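Local coordinates for protein protease VP4 (Blotched snakehead virus, PDB 2GEF) that probably cleaves the viral polyprotein as a birnavirus protease of peptidase family S50, working through a serine/lysine catalytic dyad, at residues R20-V25 against D123-D128; T44-I49 against N127-V132. All coordinates share one frame; numbering follows the deposited sequence.

How the contacts relate
From the N terminus the chain first lays down R20-V25 and then, a little later, T44-I49 in strand 43-52; both wait for partners far ahead. Contact 1 closes a loop of 97 residues when strand 120-126 returns beside strand 22-27. Contact 2 closes one of 77 residues as soon as the chain leaves that strand. Because the partners come in the same order as the first segments, the two loops cross instead of nesting, and they share N127 and D128. Contact 1 joins an edge strand to its three-stranded antiparallel sheet; contact 2 ties the loop that leaves this sheet, leading on toward the nucleophile S136, to the larger mixed sheet.

Contact 1 (R20-V25 against D123-D128); sequences RNSRIV and DVVWND
D123 meets S22 and I24 of the opposing strand. Its CG lies anti to the backbone N (chi1 -176°), and OD1 takes the hydroxyl of S22 on its syn side, with S22 OG 2.5 Å from D123 OD1. A small hydroxyl suits this exposed margin, where it satisfies one carboxylate oxygen, while I24 CD1 rests against the same acid. V124 pairs with R23 through two backbone hydrogen bonds, each 3.1 Å, R23 N to V124 O and V124 N to R23 O. The branched V124 sends CG2 obliquely across V25 CG1, a very close methyl pair at 3.3 Å, and its buried side chain packs on L107 of strand 104-109. Strand 22-27 is outermost, within this chain, in the three-stranded antiparallel sheet with 120-126 and 111-114. V125 falls at a beta bulge: between the R23–V124 and R20–W126 pairs segment 20-25 carries one extra residue, and the register slips by one. A water bridges the bulge, donating to N21 O and, weakly, to V124 O. Beyond the bulge, W126 forms a second hydrogen-bonded pair with R20; R20 N to W126 O and W126 N to R20 O are both 2.6 Å. N21, whose positive phi marks the corner of the chain, turns its side chain over one face of the indole. Its CB makes a CH-pi contact 3.9 Å from the centroid of the five-membered ring, and its amide plane stands 82° to the ring. R20 NH2 sits at the indole edge, 3.7 Å from W126 CE3. The long, extended R20 chain passes on to D128, where NE forms a salt bridge with OD1 of D128 at 3.1 Å. As a hydrogen bond it is weak, bent to 123° at the hydrogen, and the charges meet at the exposed end.

Contact 2 (T44-I49 against N127-V132); sequences TSELYI and NDMPAV
The strand T44-I49 and the irregular loop N127-V132 keep their backbones well apart, with E46 and N127 CA atoms 9.5 Å from each other, and the direct hydrogen bonds across the gap come from side chains. The loop begins with an Asx turn: N127 OD1 accepts from M129 N at 3.0 Å, the donor lying above the carbonyl plane. With OD1 occupied by the turn, ND2 is left facing strand 43-52 of the mixed sheet. Asparagine suits the place because one small group both shapes the turn and turns its N-H donors to the buried strand. ND2 donates to two acceptors. Y48 meets it tip to tip, with N127 ND2 to Y48 OH at 2.7 Å, nearly straight and close to the amide plane. The second bond goes to E46 OE2; it is modelled implausibly short, so its length is doubtful, although the direction is nearly linear. The tyrosine bond thus holds the buried amide; the doubtful one would also give the buried carboxylate of E46 a donor, and its negative charge would probably favour the N-H end. A water extends the network, lying 2.7 Å from Y48 OH and donating to P130 O at 2.6 Å. The selenomethionine M129, bent at chi2 and chi3, slides past T44 in the opposite direction, with its CE 3.8 Å from T44 OG1, and also touches A37 of strand 31-38. V132 carries the loop toward the catalytic dyad, its side chain about 6 Å from that of the nucleophile S136. A compact branched residue suits a place beside the tyrosine ring, and it meets that ring obliquely through one methyl, V132 CG2 lying 3.5 Å from Y48 CE2.

Contact 1 (R20-V25 against D123-D128)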
ATOM      1  N   ARG A  20     -15.674  -6.011  -5.008  1.00 21.86           N
ATOM      2  CA  ARG A  20     -17.008  -6.400  -4.676  1.00 19.84           C
ATOM      3  C   ARG A  20     -17.332  -6.073  -3.186  1.00 20.53           C
ATOM      4  O   ARG A  20     -16.442  -5.700  -2.394  1.00 18.33           O
ATOM      5  CB  ARG A  20     -17.142  -7.858  -5.077  1.00 20.11           C
ATOM      6  CG  ARG A  20     -17.225  -8.871  -4.001  1.00 21.53           C
ATOM      7  CD  ARG A  20     -17.075 -10.289  -4.522  1.00 26.12           C
ATOM      8  NE  ARG A  20     -16.702 -11.218  -3.436  1.00 32.96           N
ATOM      9  CZ  ARG A  20     -17.533 -12.075  -2.815  1.00 36.21           C
ATOM     10  NH1 ARG A  20     -18.816 -12.169  -3.156  1.00 35.30           N
ATOM     11  NH2 ARG A  20     -17.077 -12.856  -1.825  1.00 38.71           N
ATOM     12  N   ASN A  21     -18.596  -6.214  -2.802  1.00 20.28           N
ATOM     13  CA  ASN A  21     -19.040  -5.861  -1.482  1.00 20.96           C
ATOM     14  C   ASN A  21     -18.584  -4.411  -0.992  1.00 20.01           C
ATOM     15  O   ASN A  21     -18.121  -4.203   0.133  1.00 17.32           O
ATOM     16  CB  ASN A  21     -18.690  -6.981  -0.501  1.00 22.79           C
ATOM     17  CG  ASN A  21     -19.302  -6.757   0.880  1.00 26.14           C
ATOM     18  OD1 ASN A  21     -20.270  -6.035   1.003  1.00 32.64           O
ATOM     19  ND2 ASN A  21     -18.722  -7.343   1.917  1.00 29.31           N
ATOM     20  N   SER A  22     -18.829  -3.416  -1.830  1.00 19.18           N
ATOM     21  CA  SER A  22     -18.473  -2.052  -1.514  1.00 21.67           C
ATOM     22  C   SER A  22     -19.046  -1.290  -0.307  1.00 22.70           C
ATOM     23  O   SER A  22     -20.238  -0.917  -0.332  1.00 25.10           O
ATOM     24  CB  SER A  22     -18.844  -1.204  -2.743  1.00 22.42           C
ATOM     25  OG  SER A  22     -18.348   0.113  -2.634  1.00 22.57           O
ATOM     26  N   ARG A  23     -18.192  -0.916   0.692  1.00 24.42           N
ATOM     27  CA  ARG A  23     -18.630   0.045   1.723  1.00 21.70           C
ATOM     28  C   ARG A  23     -17.764   1.290   1.877  1.00 21.95           C
ATOM     29  O   ARG A  23     -16.550   1.204   2.053  1.00 21.90           O
ATOM     30  CB  ARG A  23     -18.764  -0.625   3.047  1.00 21.99           C
ATOM     31  CG  ARG A  23     -18.145  -1.971   3.098  1.00 23.34           C
ATOM     32  CD  ARG A  23     -18.491  -2.568   4.475  1.00 28.39           C
ATOM     33  NE  ARG A  23     -18.423  -1.536   5.530  1.00 23.10           N
ATOM     34  CZ  ARG A  23     -19.011  -1.675   6.706  1.00 27.81           C
ATOM     35  NH1 ARG A  23     -19.664  -2.834   6.979  1.00 19.82           N
ATOM     36  NH2 ARG A  23     -18.963  -0.683   7.599  1.00 24.92           N
ATOM     37  N   ILE A  24     -18.389   2.453   1.732  1.00 20.19           N
ATOM     38  CA  ILE A  24     -17.765   3.679   2.097  1.00 20.51           C
ATOM     39  C   ILE A  24     -17.456   3.640   3.642  1.00 20.99           C
ATOM     40  O   ILE A  24     -18.329   3.430   4.445  1.00 19.81           O
ATOM     41  CB  ILE A  24     -18.603   4.940   1.618  1.00 19.64           C
ATOM     42  CG1 ILE A  24     -19.129   4.791   0.162  1.00 20.89           C
ATOM     43  CG2 ILE A  24     -17.756   6.207   1.571  1.00 17.63           C
ATOM     44  CD1 ILE A  24     -18.428   3.750  -0.685  1.00 19.42           C
ATOM     45  N   VAL A  25     -16.182   3.780   4.032  1.00 22.32           N
ATOM     46  CA  VAL A  25     -15.892   3.984   5.438  1.00 22.22           C
ATOM     47  C   VAL A  25     -14.995   5.188   5.576  1.00 22.73           C
ATOM     48  O   VAL A  25     -14.160   5.553   4.687  1.00 18.64           O
ATOM     49  CB  VAL A  25     -15.391   2.696   6.277  1.00 22.84           C
ATOM     50  CG1 VAL A  25     -14.966   1.533   5.459  1.00 20.65           C
ATOM     51  CG2 VAL A  25     -14.404   3.045   7.535  1.00 23.11           C
ATOM     52  N   ASP A 123     -13.584   3.909  -0.187  1.00 10.97           N
ATOM     53  CA  ASP A 123     -14.393   2.796  -0.664  1.00 13.55           C
ATOM     54  C   ASP A 123     -13.614   1.470  -0.467  1.00 11.74           C
ATOM     55  O   ASP A 123     -12.783   1.116  -1.280  1.00  8.41           O
ATOM     56  CB  ASP A 123     -14.739   3.093  -2.138  1.00 14.86           C
ATOM     57  CG  ASP A 123     -15.637   2.098  -2.770  1.00 14.06           C
ATOM     58  OD1 ASP A 123     -16.103   1.151  -2.147  1.00 15.51           O
ATOM     59  OD2 ASP A 123     -15.912   2.334  -3.962  1.00 19.39           O
ATOM     60  N   VAL A 124     -13.885   0.773   0.625  1.00  9.69           N
ATOM     61  CA  VAL A 124     -13.242  -0.497   0.927  1.00  9.65           C
ATOM     62  C   VAL A 124     -14.031  -1.570   0.144  1.00 10.92           C
ATOM     63  O   VAL A 124     -15.206  -1.559   0.092  1.00 11.99           O
ATOM     64  CB  VAL A 124     -13.311  -0.822   2.474  1.00 10.85           C
ATOM     65  CG1 VAL A 124     -12.745  -2.220   2.917  1.00  3.63           C
ATOM     66  CG2 VAL A 124     -12.727   0.318   3.338  1.00  4.78           C
ATOM     67  N   VAL A 125     -13.346  -2.494  -0.467  1.00 13.09           N
ATOM     68  CA  VAL A 125     -13.968  -3.518  -1.285  1.00 13.14           C
ATOM     69  C   VAL A 125     -13.432  -4.915  -0.820  1.00 13.78           C
ATOM     70  O   VAL A 125     -12.389  -5.013  -0.138  1.00 12.12           O
ATOM     71  CB  VAL A 125     -13.673  -3.270  -2.881  1.00 13.92           C
ATOM     72  CG1 VAL A 125     -14.527  -2.065  -3.536  1.00 10.07           C
ATOM     73  CG2 VAL A 125     -12.131  -3.208  -3.268  1.00 12.03           C
ATOM     74  N   TRP A 126     -14.119  -5.964  -1.248  1.00 14.04           N
ATOM     75  CA  TRP A 126     -13.578  -7.308  -1.325  1.00 15.49           C
ATOM     76  C   TRP A 126     -13.139  -7.568  -2.755  1.00 15.95           C
ATOM     77  O   TRP A 126     -13.896  -7.396  -3.729  1.00 15.96           O
ATOM     78  CB  TRP A 126     -14.647  -8.343  -0.940  1.00 17.41           C
ATOM     79  CG  TRP A 126     -15.156  -8.230   0.469  1.00 20.79           C
ATOM     80  CD1 TRP A 126     -14.915  -7.181   1.349  1.00 21.91           C
ATOM     81  CD2 TRP A 126     -16.006  -9.143   1.157  1.00 20.84           C
ATOM     82  NE1 TRP A 126     -15.543  -7.430   2.571  1.00 25.43           N
ATOM     83  CE2 TRP A 126     -16.184  -8.645   2.488  1.00 24.72           C
ATOM     84  CE3 TRP A 126     -16.586 -10.370   0.817  1.00 26.67           C
ATOM     85  CZ2 TRP A 126     -16.958  -9.317   3.450  1.00 20.72           C
ATOM     86  CZ3 TRP A 126     -17.337 -11.040   1.785  1.00 19.28           C
ATOM     87  CH2 TRP A 126     -17.520 -10.500   3.068  1.00 20.72           C
ATOM     88  N   ASN A 127     -11.886  -7.984  -2.877  1.00 16.64           N
ATOM     89  CA  ASN A 127     -11.271  -8.435  -4.142  1.00 17.69           C
ATOM     90  C   ASN A 127     -11.011  -9.875  -3.667  1.00 19.35           C
ATOM     91  O   ASN A 127     -10.929 -10.088  -2.443  1.00 22.02           O
ATOM     92  CB  ASN A 127      -9.939  -7.606  -4.466  1.00 13.86           C
ATOM     93  CG  ASN A 127      -8.752  -7.963  -3.543  1.00 14.22           C
ATOM     94  OD1 ASN A 127      -8.720  -9.011  -2.836  1.00  8.45           O
ATOM     95  ND2 ASN A 127      -7.737  -7.155  -3.621  1.00  5.47           N
ATOM     96  N   ASP A 128     -10.961 -10.889  -4.524  1.00 19.33           N
ATOM     97  CA  ASP A 128     -10.886 -12.259  -3.968  1.00 18.43           C
ATOM     98  C   ASP A 128      -9.436 -12.743  -4.078  1.00 18.05           C
ATOM     99  O   ASP A 128      -9.108 -13.880  -4.395  1.00 15.36           O
ATOM    100  CB  ASP A 128     -11.889 -13.209  -4.607  1.00 20.10           C
ATOM    101  CG  ASP A 128     -13.268 -12.587  -4.753  1.00 24.46           C
ATOM    102  OD1 ASP A 128     -14.125 -12.825  -3.871  1.00 27.30           O
ATOM    103  OD2 ASP A 128     -13.499 -11.842  -5.749  1.00 27.80           O
TER
HETATM  104  O   HOH W   1     -15.938  -3.986   1.569  1.00 39.23           O

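Contact 2 (T44-I49 against N127-V132)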
ATOM      1  N   THR A  44      -2.580  -7.913 -12.245  1.00  7.68           N
ATOM      2  CA  THR A  44      -3.413  -6.976 -11.552  1.00 10.57           C
ATOM      3  C   THR A  44      -2.545  -5.929 -10.794  1.00  8.96           C
ATOM      4  O   THR A  44      -1.481  -6.226 -10.445  1.00  8.91           O
ATOM      5  CB  THR A  44      -4.402  -7.730 -10.452  1.00  9.86           C
ATOM      6  OG1 THR A  44      -3.591  -8.485  -9.500  1.00 16.08           O
ATOM      7  CG2 THR A  44      -5.383  -8.693 -11.144  1.00 10.69           C
ATOM      8  N   SER A  45      -3.075  -4.727 -10.599  1.00  7.68           N
ATOM      9  CA  SER A  45      -2.467  -3.654  -9.799  1.00  8.40           C
ATOM     10  C   SER A  45      -3.691  -2.995  -9.200  1.00  8.12           C
ATOM     11  O   SER A  45      -4.695  -2.622  -9.966  1.00  8.49           O
ATOM     12  CB  SER A  45      -1.815  -2.632 -10.785  1.00  8.70           C
ATOM     13  OG  SER A  45      -1.127  -1.693 -10.110  1.00 10.81           O
ATOM     14  N   GLU A  46      -3.608  -2.747  -7.906  1.00  8.05           N
ATOM     15  CA  GLU A  46      -4.732  -2.213  -7.093  1.00 10.45           C
ATOM     16  C   GLU A  46      -4.119  -1.371  -5.981  1.00 10.24           C
ATOM     17  O   GLU A  46      -3.073  -1.716  -5.502  1.00 14.16           O
ATOM     18  CB  GLU A  46      -5.226  -3.440  -6.298  1.00 11.44           C
ATOM     19  CG  GLU A  46      -6.587  -3.679  -6.251  1.00 13.16           C
ATOM     20  CD  GLU A  46      -6.842  -5.131  -5.823  1.00 13.86           C
ATOM     21  OE1 GLU A  46      -6.054  -6.071  -6.184  1.00 16.53           O
ATOM     22  OE2 GLU A  46      -7.837  -5.347  -5.110  1.00 15.32           O
ATOM     23  N   LEU A  47      -4.851  -0.449  -5.366  1.00 13.32           N
ATOM     24  CA  LEU A  47      -4.496   0.062  -3.991  1.00 12.33           C
ATOM     25  C   LEU A  47      -5.115  -0.663  -2.891  1.00 12.31           C
ATOM     26  O   LEU A  47      -6.166  -1.218  -3.022  1.00 16.29           O
ATOM     27  CB  LEU A  47      -4.899   1.502  -3.899  1.00 11.71           C
ATOM     28  CG  LEU A  47      -4.088   2.307  -4.932  1.00  8.95           C
ATOM     29  CD1 LEU A  47      -4.590   3.722  -4.738  1.00 10.99           C
ATOM     30  CD2 LEU A  47      -2.587   2.271  -4.865  1.00  6.43           C
ATOM     31  N   TYR A  48      -4.402  -0.703  -1.797  1.00 15.20           N
ATOM     32  CA  TYR A  48      -4.848  -1.144  -0.475  1.00 15.14           C
ATOM     33  C   TYR A  48      -4.483  -0.019   0.464  1.00 16.28           C
ATOM     34  O   TYR A  48      -3.574   0.771   0.169  1.00 19.65           O
ATOM     35  CB  TYR A  48      -4.115  -2.419   0.006  1.00 14.32           C
ATOM     36  CG  TYR A  48      -4.559  -3.775  -0.564  1.00 13.52           C
ATOM     37  CD1 TYR A  48      -4.746  -3.991  -1.933  1.00 13.51           C
ATOM     38  CD2 TYR A  48      -4.747  -4.825   0.265  1.00 18.82           C
ATOM     39  CE1 TYR A  48      -5.141  -5.244  -2.434  1.00 16.59           C
ATOM     40  CE2 TYR A  48      -5.161  -6.054  -0.217  1.00 10.45           C
ATOM     41  CZ  TYR A  48      -5.366  -6.278  -1.533  1.00 13.15           C
ATOM     42  OH  TYR A  48      -5.771  -7.638  -1.889  1.00 17.25           O
ATOM     43  N   ILE A  49      -5.146   0.008   1.581  1.00 15.02           N
ATOM     44  CA  ILE A  49      -4.934   1.017   2.601  1.00 17.29           C
ATOM     45  C   ILE A  49      -4.509   0.286   3.795  1.00 16.68           C
ATOM     46  O   ILE A  49      -5.117  -0.695   4.031  1.00 18.63           O
ATOM     47  CB  ILE A  49      -6.135   1.898   2.956  1.00 16.67           C
ATOM     48  CG1 ILE A  49      -5.570   3.122   3.715  1.00 11.30           C
ATOM     49  CG2 ILE A  49      -7.329   1.111   3.701  1.00 20.06           C
ATOM     50  CD1 ILE A  49      -6.524   4.126   4.015  1.00 16.25           C
ATOM     51  N   ASN A 127     -11.886  -7.984  -2.877  1.00 16.64           N
ATOM     52  CA  ASN A 127     -11.271  -8.435  -4.142  1.00 17.69           C
ATOM     53  C   ASN A 127     -11.011  -9.875  -3.667  1.00 19.35           C
ATOM     54  O   ASN A 127     -10.929 -10.088  -2.443  1.00 22.02           O
ATOM     55  CB  ASN A 127      -9.939  -7.606  -4.466  1.00 13.86           C
ATOM     56  CG  ASN A 127      -8.752  -7.963  -3.543  1.00 14.22           C
ATOM     57  OD1 ASN A 127      -8.720  -9.011  -2.836  1.00  8.45           O
ATOM     58  ND2 ASN A 127      -7.737  -7.155  -3.621  1.00  5.47           N
ATOM     59  N   ASP A 128     -10.961 -10.889  -4.524  1.00 19.33           N
ATOM     60  CA  ASP A 128     -10.886 -12.259  -3.968  1.00 18.43           C
ATOM     61  C   ASP A 128      -9.436 -12.743  -4.078  1.00 18.05           C
ATOM     62  O   ASP A 128      -9.108 -13.880  -4.395  1.00 15.36           O
ATOM     63  CB  ASP A 128     -11.889 -13.209  -4.607  1.00 20.10           C
ATOM     64  CG  ASP A 128     -13.268 -12.587  -4.753  1.00 24.46           C
ATOM     65  OD1 ASP A 128     -14.125 -12.825  -3.871  1.00 27.30           O
ATOM     66  OD2 ASP A 128     -13.499 -11.842  -5.749  1.00 27.80           O
HETATM   67  N   MSE A 129      -8.538 -11.830  -3.738  1.00 19.39           N
HETATM   68  CA  MSE A 129      -7.139 -12.039  -3.992  1.00 19.09           C
HETATM   69  C   MSE A 129      -6.653 -12.733  -2.715  1.00 18.10           C
HETATM   70  O   MSE A 129      -7.379 -12.713  -1.694  1.00 15.71           O
HETATM   71  CB  MSE A 129      -6.486 -10.689  -4.294  1.00 20.49           C
HETATM   72  CG  MSE A 129      -7.115  -9.999  -5.531  1.00 24.22           C
HETATM   73 SE   MSE A 129      -6.793 -10.987  -7.237  1.00 49.23          SE
HETATM   74  CE  MSE A 129      -4.853 -10.990  -6.910  1.00 43.74           C
ATOM     75  N   PRO A 130      -5.488 -13.393  -2.767  1.00 17.36           N
ATOM     76  CA  PRO A 130      -4.930 -13.947  -1.525  1.00 18.80           C
ATOM     77  C   PRO A 130      -4.336 -12.872  -0.628  1.00 18.46           C
ATOM     78  O   PRO A 130      -4.280 -11.707  -1.007  1.00 17.90           O
ATOM     79  CB  PRO A 130      -3.764 -14.846  -2.038  1.00 18.78           C
ATOM     80  CG  PRO A 130      -3.242 -14.042  -3.108  1.00 19.89           C
ATOM     81  CD  PRO A 130      -4.598 -13.701  -3.898  1.00 19.59           C
ATOM     82  N   ALA A 131      -3.908 -13.258   0.571  1.00 18.56           N
ATOM     83  CA  ALA A 131      -3.162 -12.389   1.455  1.00 17.12           C
ATOM     84  C   ALA A 131      -1.961 -11.744   0.736  1.00 17.04           C
ATOM     85  O   ALA A 131      -1.373 -12.325  -0.173  1.00 18.57           O
ATOM     86  CB  ALA A 131      -2.748 -13.163   2.665  1.00 15.99           C
ATOM     87  N   VAL A 132      -1.599 -10.532   1.124  1.00 17.90           N
ATOM     88  CA  VAL A 132      -0.589  -9.799   0.384  1.00 13.70           C
ATOM     89  C   VAL A 132       0.805 -10.236   0.773  1.00 13.33           C
ATOM     90  O   VAL A 132       1.164 -10.318   1.970  1.00 11.73           O
ATOM     91  CB  VAL A 132      -0.854  -8.302   0.522  1.00 17.14           C
ATOM     92  CG1 VAL A 132       0.304  -7.403  -0.171  1.00 13.02           C
ATOM     93  CG2 VAL A 132      -2.276  -8.009  -0.157  1.00  8.91           C
TER
HETATM   94  O   HOH W   2      -5.464  -9.618  -0.122  1.00 15.19           O